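Local coordinates for aluminum resistance protein (Clostridium novyi, PDB 3I16), which probably cleaves carbon-sulfur bonds as a pyridoxal-5'-phosphate-dependent lyase of the methionine gamma-lyase family, with a role in aluminium resistance, at residues B[105-110]-B[214-219]; B[123-128]-B[179-184]; B[228-231]-B[237-240]. All coordinates share one frame; numbering follows the deposited sequence.

Contact 1 (B[105-110]-B[214-219]); sequences GAALFG and ICFVDN. With PLP (pyridoxal-5'-phosphate), chain J; EDO (1,2-ethanediol), chain S.
The approach of Ala107 to Phe216 is strikingly close: CB of Ala107 lies 3.3 Å from CZ of Phe216 and 3.5 Å from CE1, so the methyl group presses on the outer end of the ring. This one aromatic ring carries the strand side of the helix-on-sheet contact, and it meets the helix through two consecutive residues, Ala107 and Leu108. Leu108 meets the ring from the same side of its plane, farther round its rim: its CD2 branch comes to 3.9 Å from CD2 of Phe216, and the two side chains cross at about a right angle. With CG of Phe216 anti to the backbone N (chi1 175°), the ring is carried off the sheet and up to the helix. No hydrogen bond joins the two segments; the interaction is wholly apolar, and all three residues are buried.

The same strand illustrates how a fold of the PLP-dependent aminotransferase class links its core to its cofactor. Two residues beyond Phe216, Asp218 OD2 accepts a hydrogen bond from N1 of pyridoxal-5'-phosphate at 2.5 Å, a very short distance best treated with caution. Asp218 OD1 is meanwhile bonded to the backbone N of Cys220, which steadies the carboxylate. Helix 100-111 also serves the cofactor, since Gly100 N and Thr101 OG1, at its beginning, bind it. Farther along the helix, Phe109 packs on Pro274 of the second subunit.

Strand 214-218 runs between strands 177-183 and 237-241 and is parallel to both, with helix 100-111 laid over this face of the sheet. Phe216 accordingly touches His181 on one neighbouring strand and Leu237 and Ala239 on the other, while Leu108 reaches Leu179 and Ala107 reaches Leu237.

Contact 2 (B[123-128]-B[179-184]); sequences GEPYDT and LVHIQR. With PLP (pyridoxal-5'-phosphate), chain J.
In the pyridoxal-5'-phosphate pocket, Tyr126 and Gln183 join a loop to the end of a strand while both touch the cofactor. Tyr126 N donates a hydrogen bond of 2.9 Å to Gln183 OE1, with an N-H...O angle of 155°. The donor lies in the carbonyl plane on a lone pair, the C=O...N angle being 132°. An extended chain, with CG anti to the backbone N (chi1 -172°), brings the carboxamide of Gln183 across to the loop. Its NE2 is bonded to Ser185 O and to a water at 3.2 Å, so both ends of the amide are engaged and its rotation is fixed.

As in other enzymes of this PLP-dependent fold, a loop following a sheet strand supplies an aromatic ring to cover the cofactor. One face of the Tyr126 ring, in one of two modelled conformers, lies over the pyridine, with CE1 of Tyr126 at 3.6 Å from C3 of PLP; its OH is bonded to Tyr372 OH. Gln183 CD meets the cofactor methyl C2A at 3.7 Å. Next to this pair, one residue earlier on the loop and two earlier on the strand, Pro125 CB packs obliquely against His181 CE1 at 3.9 Å, and His181 ND1 is hydrogen-bonded to Ser120 OG.

Contact 3 (B[228-231]-B[237-240]); sequences KEPT and LIAG
Ile238 meets Pro230 and Thr231 where the connection between two parallel strands of the large mixed sheet of the PLP-dependent aminotransferase fold, 214-218 and 237-241, folds back over the second of them. CB of Ile238 points toward this connecting loop and divides the contact between its branches. The CG2 methyl does most: it touches CG2 of Thr231 at 3.7 Å and CB of Pro230 at 3.9 Å, bridging the two successive loop residues. On the other branch, CG1 of Ile238 approaches the same Thr231 methyl at 3.9 Å. Because CG1 sits between the backbone N and the carbonyl carbon (chi1 62°), both branches can bear on Thr231. At the tip, CD1 of Ile238 again meets CG2 of Thr231, at 3.9 Å, so a single threonine methyl is gripped along three atoms of the isoleucine.

Around this apolar patch, Pro230 also rests on Val217 of the adjoining strand and on Arg184. The CA–CB bond of Leu237, by contrast, points away from the loop, and its side chain packs against helix 261-271. The polar branch of Thr231 has a different task from its methyl: OG1 is hydrogen-bonded to the backbone O of Phe86.

All three contacts draw on one mixed sheet, whose neighbouring parallel strands 177-183, 214-218 and 237-241 belong to contacts 2, 1 and 3 respectively. Along the chain, contact 2 is nested inside the loop closed by contact 1, and contact 3 follows both. The centre of contact 1 lies about 10 Å from each of the others, which are about 14 Å apart. Backbone bonds from Phe216 N to Val180 O and from Val217 N to Leu237 O tie the middle strand to its neighbours. A salt bridge between Arg184 and Glu229 joins contacts 2 and 3 directly. Contacts 1 and 2 both touch the cofactor, so strands 214-218 and 177-183 serve the sheet and the pocket alike.

Contact 1 (B[105-110]-B[214-219])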
# COMPACT_ATOMS: atom_id res chain seq x y z
N GLY B 105 -22.52 -11.36 -11.94
CA GLY B 105 -23.30 -10.43 -12.73
C GLY B 105 -22.56 -9.98 -13.98
O GLY B 105 -23.17 -9.84 -15.04
N ALA B 106 -21.26 -9.71 -13.87
CA ALA B 106 -20.47 -9.32 -15.02
C ALA B 106 -20.49 -10.45 -16.07
O ALA B 106 -20.57 -10.17 -17.27
CB ALA B 106 -19.05 -8.96 -14.63
N ALA B 107 -20.41 -11.71 -15.62
CA ALA B 107 -20.49 -12.88 -16.51
C ALA B 107 -21.80 -12.88 -17.31
O ALA B 107 -21.80 -13.09 -18.54
CB ALA B 107 -20.39 -14.19 -15.70
N LEU B 108 -22.90 -12.65 -16.61
CA LEU B 108 -24.22 -12.69 -17.22
C LEU B 108 -24.45 -11.51 -18.17
O LEU B 108 -24.78 -11.71 -19.34
CB LEU B 108 -25.29 -12.76 -16.12
CG LEU B 108 -25.26 -14.02 -15.24
CD1 LEU B 108 -26.22 -13.86 -14.04
CD2 LEU B 108 -25.58 -15.30 -16.03
N PHE B 109 -24.30 -10.29 -17.68
CA PHE B 109 -24.44 -9.13 -18.56
C PHE B 109 -23.44 -9.18 -19.71
O PHE B 109 -23.74 -8.75 -20.83
CB PHE B 109 -24.24 -7.81 -17.82
CG PHE B 109 -25.46 -7.32 -17.07
CD1 PHE B 109 -26.48 -6.66 -17.72
CD2 PHE B 109 -25.55 -7.48 -15.70
CE1 PHE B 109 -27.57 -6.18 -17.03
CE2 PHE B 109 -26.64 -7.01 -15.00
CZ PHE B 109 -27.66 -6.37 -15.67
N GLY B 110 -22.25 -9.70 -19.43
CA GLY B 110 -21.22 -9.79 -20.46
C GLY B 110 -21.60 -10.75 -21.58
O GLY B 110 -21.35 -10.46 -22.76
N ILE B 214 -24.00 -21.62 -23.56
CA ILE B 214 -22.91 -21.37 -22.61
C ILE B 214 -23.29 -22.00 -21.26
O ILE B 214 -24.37 -21.75 -20.71
CB ILE B 214 -22.67 -19.86 -22.42
CG1 ILE B 214 -22.24 -19.21 -23.73
CG2 ILE B 214 -21.62 -19.58 -21.33
CD1 ILE B 214 -21.04 -19.90 -24.42
N CYS B 215 -22.42 -22.87 -20.77
CA CYS B 215 -22.61 -23.45 -19.45
C CYS B 215 -21.77 -22.68 -18.44
O CYS B 215 -20.54 -22.78 -18.43
CB CYS B 215 -22.26 -24.92 -19.50
SG CYS B 215 -23.59 -25.86 -20.35
N PHE B 216 -22.46 -21.88 -17.62
CA PHE B 216 -21.85 -21.02 -16.62
C PHE B 216 -22.04 -21.53 -15.19
O PHE B 216 -23.15 -21.79 -14.75
CB PHE B 216 -22.45 -19.60 -16.75
CG PHE B 216 -21.98 -18.63 -15.69
CD1 PHE B 216 -20.63 -18.39 -15.49
CD2 PHE B 216 -22.90 -17.89 -14.96
CE1 PHE B 216 -20.20 -17.50 -14.53
CE2 PHE B 216 -22.48 -16.96 -14.00
CZ PHE B 216 -21.12 -16.75 -13.79
N VAL B 217 -20.94 -21.67 -14.45
CA VAL B 217 -21.01 -22.14 -13.07
C VAL B 217 -20.52 -21.10 -12.08
O VAL B 217 -19.44 -20.53 -12.22
CB VAL B 217 -20.17 -23.41 -12.84
CG1 VAL B 217 -20.35 -23.90 -11.37
CG2 VAL B 217 -20.56 -24.50 -13.83
N ASP B 218 -21.37 -20.85 -11.09
CA ASP B 218 -21.06 -20.04 -9.90
C ASP B 218 -20.29 -21.02 -9.04
O ASP B 218 -20.88 -21.93 -8.45
CB ASP B 218 -22.38 -19.64 -9.22
CG ASP B 218 -22.19 -18.99 -7.85
OD1 ASP B 218 -21.07 -18.95 -7.30
OD2 ASP B 218 -23.21 -18.48 -7.34
N ASN B 219 -18.99 -20.82 -8.97
CA ASN B 219 -18.08 -21.73 -8.30
C ASN B 219 -17.74 -21.35 -6.85
O ASN B 219 -16.96 -22.06 -6.20
CB ASN B 219 -16.77 -21.83 -9.11
CG ASN B 219 -16.05 -23.15 -8.90
OD1 ASN B 219 -16.69 -24.19 -8.79
ND2 ASN B 219 -14.71 -23.13 -8.85
N1 PLP J . -23.00 -17.49 -5.06
C2 PLP J . -22.97 -18.30 -3.96
C2A PLP J . -23.61 -19.66 -4.03
C3 PLP J . -22.34 -17.84 -2.81
O3 PLP J . -22.31 -18.67 -1.71
C4 PLP J . -21.76 -16.57 -2.76
C5 PLP J . -21.80 -15.75 -3.89
C6 PLP J . -22.41 -16.24 -5.03
C5A PLP J . -21.16 -14.37 -3.95
O4P PLP J . -21.42 -13.62 -2.81
P PLP J . -20.72 -12.19 -2.44
O1P PLP J . -19.20 -12.20 -2.53
O2P PLP J . -21.09 -12.03 -0.98
O3P PLP J . -21.27 -11.12 -3.36
C1 EDO S . -20.86 -4.81 -21.91
O1 EDO S . -21.64 -3.63 -22.10
C2 EDO S . -21.71 -6.08 -21.99
O2 EDO S . -22.54 -6.31 -20.83

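Contact 2 (B[123-128]-B[179-184])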
# COMPACT_ATOMS: atom_id res chain seq x y z
N GLY B 123 -32.61 -24.51 -9.30
CA GLY B 123 -33.64 -23.79 -8.60
C GLY B 123 -33.31 -22.30 -8.56
O GLY B 123 -32.44 -21.81 -9.31
N GLU B 124 -33.96 -21.59 -7.65
CA GLU B 124 -33.78 -20.15 -7.52
C GLU B 124 -32.34 -19.84 -7.12
O GLU B 124 -31.81 -20.47 -6.19
CB GLU B 124 -34.77 -19.55 -6.49
CG GLU B 124 -34.53 -19.90 -5.00
CD GLU B 124 -35.52 -19.19 -4.08
OE1 GLU B 124 -36.34 -18.40 -4.57
OE2 GLU B 124 -35.47 -19.43 -2.85
N PRO B 125 -31.68 -18.89 -7.82
CA PRO B 125 -30.30 -18.58 -7.42
C PRO B 125 -30.19 -17.88 -6.08
O PRO B 125 -31.20 -17.44 -5.51
CB PRO B 125 -29.83 -17.61 -8.52
CG PRO B 125 -30.89 -17.67 -9.60
CD PRO B 125 -32.13 -17.95 -8.86
N TYR B 126 -28.95 -17.83 -5.57
CA TYR B 126 -28.56 -17.14 -4.35
C TYR B 126 -29.21 -15.76 -4.36
O TYR B 126 -29.16 -15.08 -5.41
CB TYR B 126 -27.02 -16.99 -4.38
CG TYR B 126 -26.34 -16.62 -3.08
CD1 TYR B 126 -26.04 -17.59 -2.13
CD2 TYR B 126 -25.93 -15.31 -2.83
CE1 TYR B 126 -25.39 -17.27 -0.95
CE2 TYR B 126 -25.27 -14.98 -1.66
CZ TYR B 126 -25.01 -15.96 -0.73
OH TYR B 126 -24.37 -15.64 0.44
N ASP B 127 -29.75 -15.33 -3.22
CA ASP B 127 -30.44 -14.07 -3.02
C ASP B 127 -29.98 -12.82 -3.74
O ASP B 127 -30.79 -12.13 -4.35
CB ASP B 127 -30.46 -13.72 -1.52
CG ASP B 127 -31.06 -14.82 -0.66
OD1 ASP B 127 -30.46 -15.92 -0.62
OD2 ASP B 127 -32.10 -14.56 -0.01
N THR B 128 -28.70 -12.53 -3.64
CA THR B 128 -28.19 -11.27 -4.18
C THR B 128 -28.26 -11.22 -5.71
O THR B 128 -28.22 -10.13 -6.28
CB THR B 128 -26.75 -10.99 -3.69
OG1 THR B 128 -25.83 -11.84 -4.39
CG2 THR B 128 -26.64 -11.23 -2.19
N LEU B 179 -27.80 -19.50 -22.49
CA LEU B 179 -26.93 -19.67 -21.34
C LEU B 179 -27.62 -20.44 -20.25
O LEU B 179 -28.79 -20.18 -19.97
CB LEU B 179 -26.47 -18.31 -20.82
CG LEU B 179 -25.53 -18.26 -19.62
CD1 LEU B 179 -24.60 -17.06 -19.75
CD2 LEU B 179 -26.31 -18.25 -18.33
N VAL B 180 -26.92 -21.41 -19.65
CA VAL B 180 -27.43 -22.18 -18.51
C VAL B 180 -26.53 -21.82 -17.32
O VAL B 180 -25.30 -21.86 -17.41
CB VAL B 180 -27.47 -23.72 -18.77
CG1 VAL B 180 -27.65 -24.54 -17.46
CG2 VAL B 180 -28.61 -24.06 -19.73
N HIS B 181 -27.19 -21.40 -16.23
CA HIS B 181 -26.54 -21.04 -15.00
C HIS B 181 -26.69 -22.17 -13.98
O HIS B 181 -27.81 -22.62 -13.69
CB HIS B 181 -27.12 -19.73 -14.47
CG HIS B 181 -26.89 -19.51 -13.00
ND1 HIS B 181 -27.88 -19.70 -12.06
CD2 HIS B 181 -25.79 -19.12 -12.32
CE1 HIS B 181 -27.39 -19.46 -10.86
NE2 HIS B 181 -26.13 -19.08 -10.99
N ILE B 182 -25.56 -22.61 -13.45
CA ILE B 182 -25.48 -23.69 -12.49
C ILE B 182 -24.80 -23.21 -11.20
O ILE B 182 -23.66 -22.77 -11.22
CB ILE B 182 -24.57 -24.79 -13.05
CG1 ILE B 182 -25.10 -25.32 -14.39
CG2 ILE B 182 -24.39 -25.89 -12.06
CD1 ILE B 182 -23.98 -25.98 -15.21
N GLN B 183 -25.49 -23.31 -10.08
CA GLN B 183 -24.92 -22.89 -8.81
C GLN B 183 -24.34 -24.11 -8.10
O GLN B 183 -25.07 -25.04 -7.81
CB GLN B 183 -25.99 -22.25 -7.95
CG GLN B 183 -25.45 -21.60 -6.69
CD GLN B 183 -26.54 -20.83 -5.99
OE1 GLN B 183 -27.08 -19.85 -6.54
NE2 GLN B 183 -26.90 -21.28 -4.79
N ARG B 184 -23.04 -24.09 -7.82
CA ARG B 184 -22.39 -25.22 -7.16
C ARG B 184 -22.78 -25.34 -5.68
O ARG B 184 -23.24 -26.40 -5.23
CB ARG B 184 -20.88 -25.10 -7.31
CG ARG B 184 -20.12 -26.25 -6.72
CD ARG B 184 -18.69 -26.17 -7.05
NE ARG B 184 -17.94 -27.30 -6.52
CZ ARG B 184 -16.64 -27.50 -6.74
NH1 ARG B 184 -15.95 -26.66 -7.51
NH2 ARG B 184 -16.03 -28.53 -6.20
N1 PLP J . -23.00 -17.49 -5.06
C2 PLP J . -22.97 -18.30 -3.96
C2A PLP J . -23.61 -19.66 -4.03
C3 PLP J . -22.34 -17.84 -2.81
O3 PLP J . -22.31 -18.67 -1.71
C4 PLP J . -21.76 -16.57 -2.76
C5 PLP J . -21.80 -15.75 -3.89
C6 PLP J . -22.41 -16.24 -5.03
C5A PLP J . -21.16 -14.37 -3.95
O4P PLP J . -21.42 -13.62 -2.81
P PLP J . -20.72 -12.19 -2.44
O1P PLP J . -19.20 -12.20 -2.53
O2P PLP J . -21.09 -12.03 -0.98
O3P PLP J . -21.27 -11.12 -3.36
O HOH W 1 -29.66 -20.51 -3.45

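Contact 3 (B[228-231]-B[237-240])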
# COMPACT_ATOMS: atom_id res chain seq x y z
N LYS B 228 -10.68 -31.87 -9.53
CA LYS B 228 -11.24 -31.22 -10.72
C LYS B 228 -12.08 -30.00 -10.35
O LYS B 228 -12.60 -29.89 -9.23
CB LYS B 228 -12.13 -32.19 -11.50
CG LYS B 228 -11.41 -33.35 -12.15
CD LYS B 228 -12.32 -34.08 -13.12
CE LYS B 228 -11.54 -35.11 -13.93
NZ LYS B 228 -10.88 -36.07 -13.03
N GLU B 229 -12.22 -29.09 -11.31
CA GLU B 229 -13.09 -27.92 -11.17
C GLU B 229 -14.15 -28.04 -12.29
O GLU B 229 -14.05 -28.92 -13.17
CB GLU B 229 -12.28 -26.65 -11.27
CG GLU B 229 -11.31 -26.43 -10.08
CD GLU B 229 -12.00 -26.19 -8.75
OE1 GLU B 229 -13.11 -25.63 -8.74
OE2 GLU B 229 -11.41 -26.53 -7.69
N PRO B 230 -15.18 -27.18 -12.27
CA PRO B 230 -16.22 -27.34 -13.29
C PRO B 230 -15.71 -27.17 -14.71
O PRO B 230 -16.29 -27.73 -15.63
CB PRO B 230 -17.23 -26.25 -12.94
CG PRO B 230 -17.05 -26.04 -11.48
CD PRO B 230 -15.57 -26.20 -11.24
N THR B 231 -14.62 -26.42 -14.88
CA THR B 231 -14.02 -26.21 -16.19
C THR B 231 -13.35 -27.49 -16.73
O THR B 231 -13.07 -27.57 -17.91
CB THR B 231 -13.01 -25.04 -16.13
OG1 THR B 231 -12.16 -25.23 -14.98
CG2 THR B 231 -13.74 -23.69 -15.97
N LEU B 237 -17.54 -21.25 -18.55
CA LEU B 237 -17.18 -20.09 -17.74
C LEU B 237 -17.59 -20.36 -16.31
O LEU B 237 -18.65 -20.94 -16.05
CB LEU B 237 -17.91 -18.85 -18.26
CG LEU B 237 -17.67 -17.48 -17.61
CD1 LEU B 237 -16.25 -16.99 -17.83
CD2 LEU B 237 -18.65 -16.41 -18.16
N ILE B 238 -16.74 -19.92 -15.38
CA ILE B 238 -17.00 -20.03 -13.96
C ILE B 238 -16.62 -18.71 -13.36
O ILE B 238 -15.85 -17.98 -13.96
CB ILE B 238 -16.19 -21.16 -13.25
CG1 ILE B 238 -14.67 -20.93 -13.34
CG2 ILE B 238 -16.57 -22.52 -13.81
CD1 ILE B 238 -13.87 -21.95 -12.52
N ALA B 239 -17.17 -18.42 -12.19
CA ALA B 239 -16.86 -17.19 -11.49
C ALA B 239 -16.85 -17.44 -10.01
O ALA B 239 -17.55 -18.34 -9.53
CB ALA B 239 -17.89 -16.09 -11.82
N GLY B 240 -16.09 -16.61 -9.30
CA GLY B 240 -16.02 -16.64 -7.84
C GLY B 240 -15.40 -15.41 -7.20
O GLY B 240 -14.92 -14.50 -7.87